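Local coordinates for protein 16S rRNA (adenine(1408)-N(1))-methyltransferase (PDB 3P2E) that methylates the N1 position of adenine 1408 in 16S rRNA of assembled 30S subunits, using S-adenosyl-L-methionine, and so confers resistance to various aminoglycosides, at residues 32-40 and 60-68; 46-56 and 77-86. All coordinates share one frame; numbering follows the deposited sequence.

Interaction 1 (32-40 and 60-68); sequences GTGDGRNIY and NLFDISKKI. With SAH (S-adenosyl-L-homocysteine), chain C.
The glycine-rich loop that receives the cofactor in a Rossmann-like methyltransferase, Gly32-Thr33-Gly34-Asp35-Gly36, runs here into helix 37-44 and packs against segment 60-68, which carries helix 62-68. Leu61 reaches under the loop with one methyl: CD2 lies 3.2 Å from Gly34 O and 3.5 Å from Gly36 N. Gly36, the N-cap residue, has positive phi (79°) and lies directly against that methyl and Ile64 CG2. Ile64 is wedged one turn further on, its CG1 3.3 Å from Asp35 O and its CD1 3.5 Å from Arg37 NH1, while CG2 comes obliquely to Tyr40 CD1. The Tyr40 ring swings across toward the second helix because CG is anti to the backbone N (chi1 -175°); Ile68 CG2 meets its edge at CD1 (3.8 Å), and the extended Lys67 crosses its far end at about a right angle. No direct hydrogen bond spans the segments. A water does instead, taking the N-H of Ile64 and lying within bonding distance of Asp35 O and Asn60 O. On the cofactor side, the amino N of S-adenosyl-L-homocysteine donates to Gly32 O (2.8 Å). Asp35 OD1 accepts from Arg37 N in an Asx turn, and its OD2 from Leu196 N. Tyr40 OH is hydrogen-bonded to Gly75 O, and beneath both helices Phe82 of strand 80-83 touches Ile39, Leu61, Ile64 and Ile68.

Interaction 2 (46-56 and 77-86); sequences DQNTFYIGIDP and LSNVVFVIAA. With SAH (S-adenosyl-L-homocysteine), chain C.
Ile52 and Val81 project together from neighbouring strands, their CG1 atoms 3.7 Å apart, and they begin the tightly packed face of this strand pair. Ile52 CG2 also meets Val83 CG2, Ile54 runs alongside Val83, and the Phe50 ring brings CE2 to 3.5 Å from Val81 CG1. Val81 turns that methyl toward the neighbouring strand by setting CG1 between its backbone N and carbonyl carbon (chi1 65°). Across the sheet, Gly53 has no side chain beside Phe82, whose ring presents an edge to Gly53 O. Strands 49-54 and 80-83 are the two parallel strands of a beta-alpha-beta crossover through helix 62-68, with 80-83 at the sheet edge; their axes are 4.6 Å apart and inclined by 21°. The backbone ladder is regular: Tyr51 N to Asn79 O, Val81 N to Tyr51 O, Gly53 N to Val81 O, Val83 N to Gly53 O and Asp55 N to Val83 O. Beyond it, Ala85 N to Asp55 O is weak at 3.5 Å, and the strands give way to the ligand pocket. There Asp55 grips both ribose hydroxyls of S-adenosyl-L-homocysteine, OD1 taking O3' (2.7 Å) and OD2 taking O2' (2.8 Å), while Gly34 N and Val57 N also donate to this carboxylate. Pro56 CD approaches adenine N3. At the opposite end Gln47 and Ser78 form the solvent side, whereas Asn79 beside them is buried, its ND2 bonded to Ala43 O and, nearly along the carbonyl axis, to Thr49 O (3.1 Å).

Overall arrangement
Interactions 1 and 2 interlock along the chain, their segments alternating, and their centres lie about 9 Å apart. Interaction 2 is an edge pair of the seven-stranded sheet, held by a backbone ladder with aliphatic packing; interaction 1 is a layer of loop and helices over that sheet, joined by apolar contacts and water, with Asn60, Arg37 and Lys67 on its more solvent-open side. They meet directly where Thr33 N approaches Ile54 O at 2.9 Å, a probable hydrogen bond, and where Ile39 CD1 packs on Tyr51 CD1 at 3.4 Å. Both contribute to one cofactor pocket: residues 32-40 meet mainly the homocysteine portion, with Gly34 also beside the ribose, whereas Asp55 holds the ribose and Pro56 and Ala86 approach the adenine.

Interaction 1 (32-40 and 60-68)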
loop_
_atom_site.group_PDB
_atom_site.type_symbol
_atom_site.label_atom_id
_atom_site.label_comp_id
_atom_site.label_asym_id
_atom_site.label_seq_id
_atom_site.Cartn_x
_atom_site.Cartn_y
_atom_site.Cartn_z
ATOM N N GLY A 32 -1.304 0.126 4.727
ATOM C CA GLY A 32 -1.637 -1.110 5.422
ATOM C C GLY A 32 -0.647 -2.149 4.927
ATOM O O GLY A 32 -0.997 -3.296 4.657
ATOM N N THR A 33 0.612 -1.734 4.829
ATOM C CA THR A 33 1.683 -2.575 4.297
ATOM C C THR A 33 1.983 -3.887 5.028
ATOM O O THR A 33 2.555 -4.807 4.445
ATOM C CB THR A 33 2.985 -1.746 4.159
ATOM O OG1 THR A 33 3.821 -2.333 3.154
ATOM C CG2 THR A 33 3.740 -1.684 5.484
ATOM N N GLY A 34 1.606 -3.979 6.297
ATOM C CA GLY A 34 1.851 -5.212 7.023
ATOM C C GLY A 34 3.288 -5.435 7.457
ATOM O O GLY A 34 3.917 -4.533 8.018
ATOM N N ASP A 35 3.819 -6.629 7.182
ATOM C CA ASP A 35 5.178 -6.975 7.602
ATOM C C ASP A 35 6.324 -6.420 6.762
ATOM O O ASP A 35 7.490 -6.693 7.044
ATOM C CB ASP A 35 5.330 -8.501 7.745
ATOM C CG ASP A 35 5.201 -9.255 6.420
ATOM O OD1 ASP A 35 5.310 -8.643 5.337
ATOM O OD2 ASP A 35 5.006 -10.490 6.471
ATOM N N GLY A 36 5.991 -5.635 5.740
ATOM C CA GLY A 36 7.012 -5.033 4.897
ATOM C C GLY A 36 7.655 -5.911 3.839
ATOM O O GLY A 36 8.481 -5.430 3.059
ATOM N N ARG A 37 7.285 -7.188 3.790
ATOM C CA ARG A 37 7.885 -8.092 2.810
ATOM C C ARG A 37 7.447 -7.819 1.380
ATOM O O ARG A 37 8.236 -7.979 0.449
ATOM C CB ARG A 37 7.591 -9.553 3.172
ATOM C CG ARG A 37 8.326 -10.023 4.419
ATOM C CD ARG A 37 8.067 -11.495 4.706
ATOM N NE ARG A 37 8.639 -11.894 5.990
ATOM C CZ ARG A 37 9.939 -11.927 6.261
ATOM N NH1 ARG A 37 10.828 -11.590 5.333
ATOM N NH2 ARG A 37 10.351 -12.284 7.473
ATOM N N ASN A 38 6.198 -7.406 1.194
ATOM C CA ASN A 38 5.722 -7.124 -0.155
ATOM C C ASN A 38 6.442 -5.909 -0.721
ATOM O O ASN A 38 6.875 -5.915 -1.875
ATOM C CB ASN A 38 4.211 -6.862 -0.169
ATOM C CG ASN A 38 3.399 -8.104 0.134
ATOM O OD1 ASN A 38 3.841 -9.231 -0.116
ATOM N ND2 ASN A 38 2.189 -7.905 0.657
ATOM N N ILE A 39 6.579 -4.874 0.102
ATOM C CA ILE A 39 7.230 -3.645 -0.327
ATOM C C ILE A 39 8.720 -3.882 -0.557
ATOM O O ILE A 39 9.317 -3.286 -1.454
ATOM C CB ILE A 39 7.033 -2.515 0.720
ATOM C CG1 ILE A 39 7.257 -1.152 0.065
ATOM C CG2 ILE A 39 7.984 -2.701 1.885
ATOM C CD1 ILE A 39 6.172 -0.766 -0.907
ATOM N N TYR A 40 9.312 -4.765 0.247
ATOM C CA TYR A 40 10.731 -5.085 0.115
ATOM C C TYR A 40 10.985 -5.687 -1.265
ATOM O O TYR A 40 11.975 -5.364 -1.916
ATOM C CB TYR A 40 11.168 -6.087 1.193
ATOM C CG TYR A 40 12.658 -6.372 1.190
ATOM C CD1 TYR A 40 13.527 -5.651 2.008
ATOM C CD2 TYR A 40 13.202 -7.325 0.330
ATOM C CE1 TYR A 40 14.906 -5.871 1.965
ATOM C CE2 TYR A 40 14.580 -7.550 0.277
ATOM C CZ TYR A 40 15.424 -6.818 1.095
ATOM O OH TYR A 40 16.786 -7.022 1.033
ATOM N N ASN A 60 5.197 -5.352 13.848
ATOM C CA ASN A 60 5.290 -6.347 12.795
ATOM C C ASN A 60 6.257 -5.992 11.676
ATOM O O ASN A 60 6.536 -6.815 10.804
ATOM C CB ASN A 60 3.905 -6.638 12.230
ATOM C CG ASN A 60 3.026 -7.374 13.218
ATOM O OD1 ASN A 60 3.508 -7.899 14.229
ATOM N ND2 ASN A 60 1.733 -7.437 12.923
ATOM N N LEU A 61 6.785 -4.774 11.719
ATOM C CA LEU A 61 7.732 -4.309 10.708
ATOM C C LEU A 61 9.184 -4.370 11.163
ATOM O O LEU A 61 10.097 -4.125 10.373
ATOM C CB LEU A 61 7.411 -2.868 10.321
ATOM C CG LEU A 61 6.263 -2.652 9.344
ATOM C CD1 LEU A 61 5.772 -1.220 9.437
ATOM C CD2 LEU A 61 6.741 -2.989 7.932
ATOM N N PHE A 62 9.402 -4.693 12.432
ATOM C CA PHE A 62 10.757 -4.734 12.973
ATOM C C PHE A 62 11.784 -5.551 12.194
ATOM O O PHE A 62 12.898 -5.085 11.964
ATOM C CB PHE A 62 10.726 -5.214 14.431
ATOM C CG PHE A 62 10.165 -4.202 15.394
ATOM C CD1 PHE A 62 9.849 -2.911 14.974
ATOM C CD2 PHE A 62 9.974 -4.532 16.734
ATOM C CE1 PHE A 62 9.353 -1.968 15.870
ATOM C CE2 PHE A 62 9.479 -3.595 17.636
ATOM C CZ PHE A 62 9.168 -2.310 17.202
ATOM N N ASP A 63 11.428 -6.764 11.794
ATOM C CA ASP A 63 12.381 -7.596 11.066
ATOM C C ASP A 63 12.828 -6.991 9.744
ATOM O O ASP A 63 14.025 -6.869 9.486
ATOM C CB ASP A 63 11.803 -8.993 10.840
ATOM C CG ASP A 63 11.969 -9.887 12.053
ATOM O OD1 ASP A 63 11.612 -9.449 13.168
ATOM O OD2 ASP A 63 12.455 -11.027 11.893
ATOM N N ILE A 64 11.877 -6.609 8.901
ATOM C CA ILE A 64 12.245 -6.026 7.620
ATOM C C ILE A 64 12.846 -4.629 7.788
ATOM O O ILE A 64 13.705 -4.222 7.012
ATOM C CB ILE A 64 11.035 -5.971 6.661
ATOM C CG1 ILE A 64 10.607 -7.394 6.288
ATOM C CG2 ILE A 64 11.397 -5.180 5.405
ATOM C CD1 ILE A 64 11.706 -8.227 5.633
ATOM N N SER A 65 12.406 -3.901 8.808
ATOM C CA SER A 65 12.941 -2.570 9.051
ATOM C C SER A 65 14.422 -2.682 9.412
ATOM O O SER A 65 15.233 -1.849 9.011
ATOM C CB SER A 65 12.186 -1.888 10.193
ATOM O OG SER A 65 12.739 -0.614 10.458
ATOM N N LYS A 66 14.767 -3.720 10.169
ATOM C CA LYS A 66 16.155 -3.946 10.568
ATOM C C LYS A 66 16.976 -4.379 9.359
ATOM O O LYS A 66 18.165 -4.076 9.261
ATOM C CB LYS A 66 16.228 -5.023 11.655
ATOM C CG LYS A 66 15.798 -4.538 13.035
ATOM C CD LYS A 66 15.527 -5.705 13.983
ATOM C CE LYS A 66 16.736 -6.610 14.135
ATOM N NZ LYS A 66 16.414 -7.798 14.981
ATOM N N LYS A 67 16.334 -5.083 8.436
ATOM C CA LYS A 67 17.015 -5.562 7.243
ATOM C C LYS A 67 17.377 -4.448 6.263
ATOM O O LYS A 67 18.487 -4.426 5.734
ATOM C CB LYS A 67 16.152 -6.610 6.532
ATOM C CG LYS A 67 16.816 -7.242 5.320
ATOM C CD LYS A 67 15.983 -8.388 4.764
ATOM C CE LYS A 67 16.712 -9.096 3.627
ATOM N NZ LYS A 67 15.995 -10.318 3.173
ATOM N N ILE A 68 16.459 -3.515 6.027
ATOM C CA ILE A 68 16.736 -2.451 5.069
ATOM C C ILE A 68 17.801 -1.456 5.506
ATOM O O ILE A 68 18.327 -0.714 4.677
ATOM C CB ILE A 68 15.460 -1.666 4.688
ATOM C CG1 ILE A 68 14.893 -0.937 5.905
ATOM C CG2 ILE A 68 14.441 -2.617 4.091
ATOM C CD1 ILE A 68 13.783 0.038 5.563
HETATM N N SAH C . -0.752 -5.489 2.870
HETATM C CA SAH C . -0.518 -6.465 3.800
HETATM C CB SAH C . -1.744 -6.639 4.701
HETATM C CG SAH C . -1.564 -7.320 6.025
HETATM S SD SAH C . -2.988 -7.504 7.046
HETATM C C SAH C . -0.035 -7.785 3.057
HETATM O O SAH C . 0.638 -8.348 3.812
HETATM O OXT SAH C . -0.328 -8.095 1.991
HETATM C "C5'" SAH C . -3.919 -5.971 7.170
HETATM C "C4'" SAH C . -2.910 -4.808 7.600
HETATM O "O4'" SAH C . -3.743 -3.645 7.506
HETATM C "C3'" SAH C . -2.386 -4.896 9.018
HETATM O "O3'" SAH C . -0.924 -4.874 9.033
HETATM C "C2'" SAH C . -3.073 -3.693 9.762
HETATM O "O2'" SAH C . -2.323 -3.087 10.793
HETATM C "C1'" SAH C . -3.387 -2.734 8.593
HETATM N N9 SAH C . -4.546 -1.794 8.860
HETATM C C8 SAH C . -5.807 -2.134 9.370
HETATM N N7 SAH C . -6.588 -1.083 9.545
HETATM C C5 SAH C . -5.744 -0.008 9.107
HETATM C C6 SAH C . -6.086 1.388 9.080
HETATM N N6 SAH C . -7.294 1.846 9.486
HETATM N N1 SAH C . -5.076 2.209 8.608
HETATM C C2 SAH C . -3.830 1.725 8.190
HETATM N N3 SAH C . -3.510 0.371 8.220
HETATM C C4 SAH C . -4.530 -0.416 8.695
HETATM O O HOH W 1 8.900 -7.451 9.330
HETATM O O HOH W 2 13.953 -11.513 4.268
#

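Interaction 2 (46-56 and 77-86)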
loop_
_atom_site.group_PDB
_atom_site.type_symbol
_atom_site.label_atom_id
_atom_site.label_comp_id
_atom_site.label_asym_id
_atom_site.label_seq_id
_atom_site.Cartn_x
_atom_site.Cartn_y
_atom_site.Cartn_z
ATOM N N ASP A 46 13.062 -2.528 -8.310
ATOM C CA ASP A 46 12.955 -1.236 -8.991
ATOM C C ASP A 46 13.620 -0.141 -8.167
ATOM O O ASP A 46 13.018 0.418 -7.253
ATOM C CB ASP A 46 11.475 -0.918 -9.247
ATOM C CG ASP A 46 11.254 0.475 -9.802
ATOM O OD1 ASP A 46 12.198 1.079 -10.344
ATOM O OD2 ASP A 46 10.112 0.967 -9.702
ATOM N N GLN A 47 14.870 0.162 -8.503
ATOM C CA GLN A 47 15.637 1.157 -7.773
ATOM C C GLN A 47 15.441 2.608 -8.203
ATOM O O GLN A 47 16.182 3.486 -7.761
ATOM C CB GLN A 47 17.122 0.787 -7.820
ATOM C CG GLN A 47 17.450 -0.462 -7.008
ATOM C CD GLN A 47 17.225 -0.250 -5.522
ATOM O OE1 GLN A 47 16.505 -1.007 -4.870
ATOM N NE2 GLN A 47 17.840 0.791 -4.981
ATOM N N ASN A 48 14.448 2.862 -9.053
ATOM C CA ASN A 48 14.168 4.226 -9.500
ATOM C C ASN A 48 12.830 4.679 -8.917
ATOM O O ASN A 48 12.264 5.695 -9.327
ATOM C CB ASN A 48 14.119 4.307 -11.027
ATOM C CG ASN A 48 14.240 5.737 -11.540
ATOM O OD1 ASN A 48 13.963 6.014 -12.709
ATOM N ND2 ASN A 48 14.666 6.649 -10.670
ATOM N N THR A 49 12.321 3.902 -7.967
ATOM C CA THR A 49 11.071 4.232 -7.292
ATOM C C THR A 49 11.325 4.214 -5.790
ATOM O O THR A 49 11.993 3.310 -5.269
ATOM C CB THR A 49 9.943 3.222 -7.613
ATOM O OG1 THR A 49 9.585 3.322 -8.999
ATOM C CG2 THR A 49 8.709 3.509 -6.756
ATOM N N PHE A 50 10.813 5.226 -5.096
ATOM C CA PHE A 50 10.966 5.284 -3.650
ATOM C C PHE A 50 9.691 4.691 -3.074
ATOM O O PHE A 50 8.592 5.164 -3.369
ATOM C CB PHE A 50 11.139 6.720 -3.163
ATOM C CG PHE A 50 11.458 6.815 -1.702
ATOM C CD1 PHE A 50 12.670 6.339 -1.216
ATOM C CD2 PHE A 50 10.535 7.339 -0.803
ATOM C CE1 PHE A 50 12.963 6.380 0.148
ATOM C CE2 PHE A 50 10.815 7.386 0.562
ATOM C CZ PHE A 50 12.034 6.905 1.039
ATOM N N TYR A 51 9.846 3.647 -2.264
ATOM C CA TYR A 51 8.716 2.950 -1.664
ATOM C C TYR A 51 8.420 3.347 -0.225
ATOM O O TYR A 51 9.296 3.325 0.641
ATOM C CB TYR A 51 8.948 1.440 -1.759
ATOM C CG TYR A 51 8.844 0.934 -3.182
ATOM C CD1 TYR A 51 7.609 0.583 -3.726
ATOM C CD2 TYR A 51 9.967 0.883 -4.008
ATOM C CE1 TYR A 51 7.492 0.198 -5.060
ATOM C CE2 TYR A 51 9.860 0.503 -5.345
ATOM C CZ TYR A 51 8.622 0.163 -5.861
ATOM O OH TYR A 51 8.506 -0.203 -7.180
ATOM N N ILE A 52 7.164 3.705 0.013
ATOM C CA ILE A 52 6.711 4.120 1.329
ATOM C C ILE A 52 5.635 3.168 1.818
ATOM O O ILE A 52 4.544 3.115 1.250
ATOM C CB ILE A 52 6.126 5.542 1.286
ATOM C CG1 ILE A 52 7.181 6.512 0.747
ATOM C CG2 ILE A 52 5.669 5.970 2.684
ATOM C CD1 ILE A 52 6.669 7.930 0.556
ATOM N N GLY A 53 5.956 2.411 2.863
ATOM C CA GLY A 53 5.005 1.469 3.424
ATOM C C GLY A 53 4.459 2.028 4.720
ATOM O O GLY A 53 5.221 2.345 5.632
ATOM N N ILE A 54 3.136 2.129 4.802
ATOM C CA ILE A 54 2.456 2.683 5.969
ATOM C C ILE A 54 1.655 1.633 6.743
ATOM O O ILE A 54 0.912 0.852 6.151
ATOM C CB ILE A 54 1.457 3.780 5.540
ATOM C CG1 ILE A 54 2.162 4.841 4.693
ATOM C CG2 ILE A 54 0.819 4.416 6.767
ATOM C CD1 ILE A 54 1.205 5.864 4.093
ATOM N N ASP A 55 1.815 1.618 8.063
ATOM C CA ASP A 55 1.059 0.701 8.913
ATOM C C ASP A 55 1.106 1.196 10.355
ATOM O O ASP A 55 2.139 1.662 10.824
ATOM C CB ASP A 55 1.628 -0.717 8.861
ATOM C CG ASP A 55 0.585 -1.768 9.203
ATOM O OD1 ASP A 55 0.173 -2.506 8.291
ATOM O OD2 ASP A 55 0.161 -1.845 10.378
ATOM N N PRO A 56 -0.022 1.111 11.070
ATOM C CA PRO A 56 -0.066 1.561 12.463
ATOM C C PRO A 56 0.599 0.588 13.438
ATOM O O PRO A 56 0.854 0.941 14.589
ATOM C CB PRO A 56 -1.562 1.717 12.728
ATOM C CG PRO A 56 -2.164 0.659 11.849
ATOM C CD PRO A 56 -1.376 0.807 10.570
ATOM N N LEU A 77 18.494 -1.659 1.795
ATOM C CA LEU A 77 17.895 -0.966 0.658
ATOM C C LEU A 77 17.895 0.524 0.955
ATOM O O LEU A 77 17.799 0.932 2.111
ATOM C CB LEU A 77 16.456 -1.438 0.422
ATOM C CG LEU A 77 16.239 -2.884 -0.032
ATOM C CD1 LEU A 77 14.744 -3.148 -0.170
ATOM C CD2 LEU A 77 16.950 -3.130 -1.358
ATOM N N SER A 78 18.001 1.338 -0.088
ATOM C CA SER A 78 18.014 2.783 0.093
ATOM C C SER A 78 16.737 3.423 -0.429
ATOM O O SER A 78 16.575 4.640 -0.347
ATOM C CB SER A 78 19.213 3.395 -0.642
ATOM O OG SER A 78 20.434 2.846 -0.180
ATOM N N ASN A 79 15.823 2.608 -0.948
ATOM C CA ASN A 79 14.584 3.133 -1.509
ATOM C C ASN A 79 13.305 2.698 -0.798
ATOM O O ASN A 79 12.257 2.537 -1.428
ATOM C CB ASN A 79 14.508 2.785 -3.005
ATOM C CG ASN A 79 14.421 1.288 -3.272
ATOM O OD1 ASN A 79 14.982 0.470 -2.536
ATOM N ND2 ASN A 79 13.736 0.924 -4.353
ATOM N N VAL A 80 13.394 2.521 0.518
ATOM C CA VAL A 80 12.241 2.114 1.317
ATOM C C VAL A 80 12.202 2.844 2.653
ATOM O O VAL A 80 13.233 3.052 3.287
ATOM C CB VAL A 80 12.267 0.590 1.631
ATOM C CG1 VAL A 80 11.044 0.200 2.464
ATOM C CG2 VAL A 80 12.309 -0.204 0.350
ATOM N N VAL A 81 11.007 3.257 3.061
ATOM C CA VAL A 81 10.823 3.898 4.353
ATOM C C VAL A 81 9.497 3.377 4.889
ATOM O O VAL A 81 8.541 3.192 4.129
ATOM C CB VAL A 81 10.779 5.446 4.263
ATOM C CG1 VAL A 81 9.567 5.904 3.471
ATOM C CG2 VAL A 81 10.747 6.037 5.672
ATOM N N PHE A 82 9.463 3.092 6.188
ATOM C CA PHE A 82 8.259 2.597 6.838
ATOM C C PHE A 82 7.706 3.691 7.733
ATOM O O PHE A 82 8.375 4.167 8.653
ATOM C CB PHE A 82 8.568 1.336 7.650
ATOM C CG PHE A 82 8.897 0.145 6.799
ATOM C CD1 PHE A 82 8.006 -0.283 5.817
ATOM C CD2 PHE A 82 10.093 -0.549 6.970
ATOM C CE1 PHE A 82 8.300 -1.394 5.012
ATOM C CE2 PHE A 82 10.395 -1.661 6.168
ATOM C CZ PHE A 82 9.491 -2.081 5.187
ATOM N N VAL A 83 6.477 4.090 7.431
ATOM C CA VAL A 83 5.781 5.145 8.147
ATOM C C VAL A 83 4.747 4.537 9.087
ATOM O O VAL A 83 3.947 3.694 8.681
ATOM C CB VAL A 83 5.069 6.074 7.142
ATOM C CG1 VAL A 83 4.180 7.065 7.868
ATOM C CG2 VAL A 83 6.108 6.791 6.288
ATOM N N ILE A 84 4.763 4.971 10.342
ATOM C CA ILE A 84 3.818 4.463 11.324
ATOM C C ILE A 84 2.660 5.436 11.421
ATOM O O ILE A 84 2.766 6.495 12.044
ATOM C CB ILE A 84 4.479 4.301 12.706
ATOM C CG1 ILE A 84 5.733 3.424 12.581
ATOM C CG2 ILE A 84 3.496 3.671 13.679
ATOM C CD1 ILE A 84 5.499 2.077 11.900
ATOM N N ALA A 85 1.559 5.072 10.775
ATOM C CA ALA A 85 0.360 5.892 10.754
ATOM C C ALA A 85 -0.814 5.030 10.316
ATOM O O ALA A 85 -0.624 3.905 9.851
ATOM C CB ALA A 85 0.540 7.056 9.781
ATOM N N ALA A 86 -2.021 5.564 10.471
ATOM C CA ALA A 86 -3.239 4.861 10.080
ATOM C C ALA A 86 -3.972 5.669 9.016
ATOM O O ALA A 86 -3.750 6.871 8.878
ATOM C CB ALA A 86 -4.136 4.657 11.292
HETATM N N SAH C . -0.752 -5.489 2.870
HETATM C CA SAH C . -0.518 -6.465 3.800
HETATM C CB SAH C . -1.744 -6.639 4.701
HETATM C CG SAH C . -1.564 -7.320 6.025
HETATM S SD SAH C . -2.988 -7.504 7.046
HETATM C C SAH C . -0.035 -7.785 3.057
HETATM O O SAH C . 0.638 -8.348 3.812
HETATM O OXT SAH C . -0.328 -8.095 1.991
HETATM C "C5'" SAH C . -3.919 -5.971 7.170
HETATM C "C4'" SAH C . -2.910 -4.808 7.600
HETATM O "O4'" SAH C . -3.743 -3.645 7.506
HETATM C "C3'" SAH C . -2.386 -4.896 9.018
HETATM O "O3'" SAH C . -0.924 -4.874 9.033
HETATM C "C2'" SAH C . -3.073 -3.693 9.762
HETATM O "O2'" SAH C . -2.323 -3.087 10.793
HETATM C "C1'" SAH C . -3.387 -2.734 8.593
HETATM N N9 SAH C . -4.546 -1.794 8.860
HETATM C C8 SAH C . -5.807 -2.134 9.370
HETATM N N7 SAH C . -6.588 -1.083 9.545
HETATM C C5 SAH C . -5.744 -0.008 9.107
HETATM C C6 SAH C . -6.086 1.388 9.080
HETATM N N6 SAH C . -7.294 1.846 9.486
HETATM N N1 SAH C . -5.076 2.209 8.608
HETATM C C2 SAH C . -3.830 1.725 8.190
HETATM N N3 SAH C . -3.510 0.371 8.220
HETATM C C4 SAH C . -4.530 -0.416 8.695
#